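Local coordinates for ribonuclease H (Uncultured organism, PDB 4IBN), which probably cleaves the RNA strand of RNA-DNA hybrids endonucleolytically, with magnesium as cofactor, yielding 5'-phosphomonoester products, at residues A21-L26 with F93-R98; G36-L41 with N68-R73. One frame throughout, in Å; residues are numbered along the deposited sequence.

Interaction 1: A21-L26 with F93-R98; sequences ADESCL and FTTDSR
The carboxylates of Glu23 and Asp96 meet tip to tip in nearly one plane (8° apart), while Asp22 crosses Asp96 at about a right angle, its carboxylate turned 61° from that of Asp96. With CG between the backbone N and the carbonyl carbon (chi1 61°) and a bend at chi2, the Glu23 chain turns its carboxylate to Asp96. Glu23 OE2 lies 2.9 Å from Asp96 OD1 and 3.2 Å from Asp96 OD2, acceptor facing acceptor without a hydrogen bond. Ala21 CB approaches the Phe93 ring obliquely, 3.5 Å from Phe93 CZ. These residues sit on strands 16-25 and 90-95, parallel neighbours in the RNase H fold, and the turn after the latter; Ala21 N donates to Thr94 O at 3.1 Å. Asp22, Glu23, Asp96 and nearby Asn159 fit the enzyme's atypical DEDN active-site motif, with its first two acids consecutive. An alanine in place of Asp96 removes the carboxylate, and would probably leave the Glu23 OE2 tip without the group it faces and the DEDN set short of its third member. A water donates to Glu23 OE1 at 2.6 Å and hydrogen-bonds Thr95 OG1 at 2.7 Å. Thr95 OG1 also accepts from Ser97 N, 3.0 Å away, closing an ST turn.

Interaction 2: G36-L41 with N68-R73; sequences GGAGVL and NRMALR
Met70 lays its terminal methyl over the peptide that joins Gly37 to Ala38, with CE 3.6 Å from Gly37 C and nearly straight above the peptide plane. This is helix-on-sheet packing within the RNase H fold: helix 67-82 packs on strand 34-45, the two short segments running the same way with their axes 29° apart and 7.3 Å at closest approach. The same methyl is 3.6 Å from Ala38 N and 4.1 Å from Ala38 CB, so Met70 packs mainly on strand backbone. Its shape explains this: Met70 is bent at chi2 (-47°) and again at chi3 (-69°), which brings CE round onto the strand. Closer to the helix, Met70 CB is 3.7 Å from Gly37 O. Ala38 CB points at the helix and rests 3.5 Å from Met70 O, a van der Waals contact of a methyl with a carbonyl oxygen; no hydrogen bond joins the two segments. Gly36 offers only backbone here; a CB built on it would point toward the helix and come 3.2 Å from Met70 CG, a tight fit. Behind this first shell, backbone bonds tie the strand to its neighbours, Ala38 to Val60 and Gly39 to Asp22. Arg73 sets out toward the strand, but its guanidinium is engaged by Glu62: Arg73 NH1 and Arg69 NH2 both form salt bridges to Glu62 OE2.

Both interactions are buried, each centred about 7 Å from the centre of the chain, and their own centres lie about 6 Å apart. They share one sheet, where strands 16-25 and 34-45 are antiparallel neighbours joined by a probable hydrogen bond from Gly37 N to Ser24 O, 2.8 Å. Interaction 1 runs strand to strand within that sheet and then into the loop ending strand 90-95; it gathers three carboxylates and one bridging water, besides a parallel-strand hydrogen bond. Interaction 2 joins the sheet to helix 67-82, and is apolar with no hydrogen bond across it. Glu23 links them: its OE1 packs 3.5 Å from Ala71 CB on the helix of interaction 2, placing the acidic cluster against that helix.

Interaction 1: A21-L26 with F93-R98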
loop_
_atom_site.group_PDB
_atom_site.type_symbol
_atom_site.label_atom_id
_atom_site.label_comp_id
_atom_site.label_asym_id
_atom_site.label_seq_id
_atom_site.Cartn_x
_atom_site.Cartn_y
_atom_site.Cartn_z
ATOM N N ALA A 21 3.442 0.846 -2.881
ATOM C CA ALA A 21 2.467 1.840 -2.488
ATOM C C ALA A 21 3.119 3.135 -2.044
ATOM O O ALA A 21 4.202 3.110 -1.591
ATOM C CB ALA A 21 1.629 1.295 -1.400
ATOM N N ASP A 22 2.428 4.249 -2.257
ATOM C CA ASP A 22 2.872 5.552 -1.789
ATOM C C ASP A 22 1.697 6.452 -1.542
ATOM O O ASP A 22 0.641 6.151 -1.902
ATOM C CB ASP A 22 3.848 6.251 -2.724
ATOM C CG ASP A 22 4.527 7.433 -2.062
ATOM O OD1 ASP A 22 5.022 7.284 -1.002
ATOM O OD2 ASP A 22 4.477 8.531 -2.551
ATOM N N GLU A 23 1.952 7.538 -0.848
ATOM C CA GLU A 23 0.918 8.513 -0.580
ATOM C C GLU A 23 1.492 9.901 -0.681
ATOM O O GLU A 23 2.656 10.061 -0.528
ATOM C CB GLU A 23 0.333 8.309 0.795
ATOM C CG GLU A 23 1.296 8.445 1.956
ATOM C CD GLU A 23 2.406 7.399 1.900
ATOM O OE1 GLU A 23 2.073 6.232 1.786
ATOM O OE2 GLU A 23 3.586 7.732 1.942
ATOM N N SER A 24 0.651 10.869 -0.983
ATOM C CA SER A 24 1.113 12.210 -0.957
ATOM C C SER A 24 -0.017 13.199 -0.723
ATOM O O SER A 24 -1.105 13.006 -1.176
ATOM C CB SER A 24 1.764 12.533 -2.267
ATOM O OG SER A 24 2.395 13.767 -2.194
ATOM N N CYS A 25 0.312 14.287 -0.052
ATOM C CA CYS A 25 -0.559 15.432 0.037
ATOM C C CYS A 25 0.054 16.557 -0.781
ATOM O O CYS A 25 1.223 16.574 -0.995
ATOM C CB CYS A 25 -0.679 15.918 1.453
ATOM S SG CYS A 25 -1.723 14.907 2.481
ATOM N N LEU A 26 -0.770 17.473 -1.233
ATOM C CA LEU A 26 -0.303 18.599 -1.981
ATOM C C LEU A 26 -0.651 19.891 -1.307
ATOM O O LEU A 26 -1.751 20.094 -0.984
ATOM C CB LEU A 26 -0.953 18.628 -3.338
ATOM C CG LEU A 26 -0.843 17.465 -4.273
ATOM C CD1 LEU A 26 -1.862 17.672 -5.339
ATOM C CD2 LEU A 26 0.484 17.482 -4.846
ATOM N N PHE A 93 4.655 -6.249 0.224
ATOM C CA PHE A 93 4.157 -4.888 0.191
ATOM C C PHE A 93 5.278 -3.961 0.562
ATOM O O PHE A 93 5.747 -4.005 1.620
ATOM C CB PHE A 93 2.975 -4.740 1.175
ATOM C CG PHE A 93 2.194 -3.440 1.072
ATOM C CD1 PHE A 93 0.965 -3.400 0.501
ATOM C CD2 PHE A 93 2.647 -2.303 1.655
ATOM C CE1 PHE A 93 0.264 -2.280 0.448
ATOM C CE2 PHE A 93 1.938 -1.190 1.602
ATOM C CZ PHE A 93 0.749 -1.176 0.990
ATOM N N THR A 94 5.679 -3.148 -0.399
ATOM C CA THR A 94 6.748 -2.216 -0.210
ATOM C C THR A 94 6.271 -0.773 -0.255
ATOM O O THR A 94 5.658 -0.382 -1.147
ATOM C CB THR A 94 7.856 -2.396 -1.301
ATOM O OG1 THR A 94 8.334 -3.729 -1.288
ATOM C CG2 THR A 94 8.982 -1.471 -1.045
ATOM N N THR A 95 6.615 -0.022 0.770
ATOM C CA THR A 95 6.165 1.338 0.894
ATOM C C THR A 95 7.227 2.218 1.478
ATOM O O THR A 95 8.082 1.741 2.104
ATOM C CB THR A 95 4.940 1.423 1.769
ATOM O OG1 THR A 95 4.559 2.776 1.911
ATOM C CG2 THR A 95 5.192 0.823 3.080
ATOM N N ASP A 96 7.135 3.512 1.202
ATOM C CA ASP A 96 7.946 4.532 1.846
ATOM C C ASP A 96 7.490 4.872 3.259
ATOM O O ASP A 96 8.145 5.566 3.950
ATOM C CB ASP A 96 7.983 5.826 1.027
ATOM C CG ASP A 96 6.647 6.529 0.983
ATOM O OD1 ASP A 96 5.616 5.886 0.981
ATOM O OD2 ASP A 96 6.609 7.738 0.903
ATOM N N SER A 97 6.344 4.375 3.657
ATOM C CA SER A 97 5.805 4.727 4.918
ATOM C C SER A 97 6.191 3.764 6.021
ATOM O O SER A 97 5.694 2.698 6.096
ATOM C CB SER A 97 4.288 4.775 4.812
ATOM O OG SER A 97 3.684 4.992 6.039
ATOM N N ARG A 98 7.080 4.212 6.894
ATOM C CA ARG A 98 7.392 3.476 8.083
ATOM C C ARG A 98 6.204 3.417 8.992
ATOM O O ARG A 98 6.047 2.535 9.747
ATOM C CB ARG A 98 8.631 3.995 8.770
ATOM C CG ARG A 98 9.851 3.442 8.165
ATOM C CD ARG A 98 10.953 3.222 9.118
ATOM N NE ARG A 98 10.841 1.989 9.842
ATOM C CZ ARG A 98 11.647 0.958 9.692
ATOM N NH1 ARG A 98 12.633 0.996 8.817
ATOM N NH2 ARG A 98 11.474 -0.123 10.421
HETATM O O HOH W 1 2.088 3.635 1.334
#

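Interaction 2: G36-L41 with N68-R73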
loop_
_atom_site.group_PDB
_atom_site.type_symbol
_atom_site.label_atom_id
_atom_site.label_comp_id
_atom_site.label_asym_id
_atom_site.label_seq_id
_atom_site.Cartn_x
_atom_site.Cartn_y
_atom_site.Cartn_z
ATOM N N GLY A 36 -5.074 14.998 -0.889
ATOM C CA GLY A 36 -4.148 13.906 -0.808
ATOM C C GLY A 36 -4.520 12.719 -1.667
ATOM O O GLY A 36 -5.627 12.612 -2.101
ATOM N N GLY A 37 -3.531 11.879 -1.930
ATOM C CA GLY A 37 -3.724 10.721 -2.759
ATOM C C GLY A 37 -2.967 9.502 -2.280
ATOM O O GLY A 37 -2.024 9.623 -1.613
ATOM N N ALA A 38 -3.459 8.328 -2.640
ATOM C CA ALA A 38 -2.767 7.080 -2.409
ATOM C C ALA A 38 -2.627 6.364 -3.748
ATOM O O ALA A 38 -3.567 6.264 -4.478
ATOM C CB ALA A 38 -3.532 6.206 -1.448
ATOM N N GLY A 39 -1.421 5.914 -4.042
ATOM C CA GLY A 39 -1.121 5.219 -5.265
ATOM C C GLY A 39 -0.515 3.846 -5.026
ATOM O O GLY A 39 0.327 3.710 -4.210
ATOM N N VAL A 40 -1.017 2.853 -5.755
ATOM C CA VAL A 40 -0.538 1.497 -5.641
ATOM C C VAL A 40 -0.268 0.848 -7.003
ATOM O O VAL A 40 -1.104 0.861 -7.833
ATOM C CB VAL A 40 -1.567 0.644 -4.955
ATOM C CG1 VAL A 40 -1.082 -0.726 -4.756
ATOM C CG2 VAL A 40 -1.960 1.235 -3.675
ATOM N N LEU A 41 0.913 0.273 -7.176
ATOM C CA LEU A 41 1.221 -0.556 -8.321
ATOM C C LEU A 41 1.265 -2.007 -7.873
ATOM O O LEU A 41 1.915 -2.309 -6.939
ATOM C CB LEU A 41 2.588 -0.177 -8.861
ATOM C CG LEU A 41 3.205 -1.058 -9.929
ATOM C CD1 LEU A 41 2.417 -1.046 -11.189
ATOM C CD2 LEU A 41 4.628 -0.714 -10.195
ATOM N N ASN A 68 -0.748 10.298 6.935
ATOM C CA ASN A 68 -1.026 9.062 7.630
ATOM C C ASN A 68 -2.315 8.428 7.185
ATOM O O ASN A 68 -2.396 7.252 7.097
ATOM C CB ASN A 68 -1.035 9.237 9.130
ATOM C CG ASN A 68 0.352 9.423 9.722
ATOM O OD1 ASN A 68 1.322 9.302 9.070
ATOM N ND2 ASN A 68 0.398 9.704 10.977
ATOM N N ARG A 69 -3.330 9.235 6.970
ATOM C CA ARG A 69 -4.566 8.663 6.515
ATOM C C ARG A 69 -4.389 8.031 5.126
ATOM O O ARG A 69 -4.812 6.953 4.874
ATOM C CB ARG A 69 -5.655 9.735 6.408
ATOM C CG ARG A 69 -6.510 9.992 7.620
ATOM C CD ARG A 69 -7.832 10.828 7.261
ATOM N NE ARG A 69 -8.694 10.208 6.270
ATOM C CZ ARG A 69 -9.581 9.276 6.535
ATOM N NH1 ARG A 69 -9.715 8.874 7.760
ATOM N NH2 ARG A 69 -10.303 8.739 5.598
ATOM N N MET A 70 -3.764 8.758 4.231
ATOM C CA MET A 70 -3.565 8.261 2.893
ATOM C C MET A 70 -2.663 6.990 2.833
ATOM O O MET A 70 -2.845 6.132 2.022
ATOM C CB MET A 70 -3.133 9.380 1.926
ATOM C CG MET A 70 -4.129 10.482 1.802
ATOM S SD MET A 70 -5.863 9.927 1.567
ATOM C CE MET A 70 -5.797 9.252 -0.020
ATOM N N ALA A 71 -1.688 6.938 3.703
ATOM C CA ALA A 71 -0.864 5.772 3.770
ATOM C C ALA A 71 -1.736 4.571 4.147
ATOM O O ALA A 71 -1.616 3.555 3.571
ATOM C CB ALA A 71 0.222 5.965 4.748
ATOM N N LEU A 72 -2.617 4.761 5.108
ATOM C CA LEU A 72 -3.525 3.685 5.480
ATOM C C LEU A 72 -4.479 3.292 4.344
ATOM O O LEU A 72 -4.724 2.157 4.127
ATOM C CB LEU A 72 -4.234 3.961 6.808
ATOM C CG LEU A 72 -3.400 3.787 8.045
ATOM C CD1 LEU A 72 -3.985 4.534 9.215
ATOM C CD2 LEU A 72 -3.268 2.353 8.325
ATOM N N ARG A 73 -4.973 4.266 3.608
ATOM C CA ARG A 73 -5.813 3.970 2.469
ATOM C C ARG A 73 -5.085 3.191 1.394
ATOM O O ARG A 73 -5.684 2.412 0.709
ATOM C CB ARG A 73 -6.476 5.214 1.906
ATOM C CG ARG A 73 -7.215 5.935 2.974
ATOM C CD ARG A 73 -8.528 6.519 2.588
ATOM N NE ARG A 73 -9.286 5.724 1.653
ATOM C CZ ARG A 73 -10.115 6.273 0.801
ATOM N NH1 ARG A 73 -10.268 7.567 0.829
ATOM N NH2 ARG A 73 -10.806 5.562 -0.061
#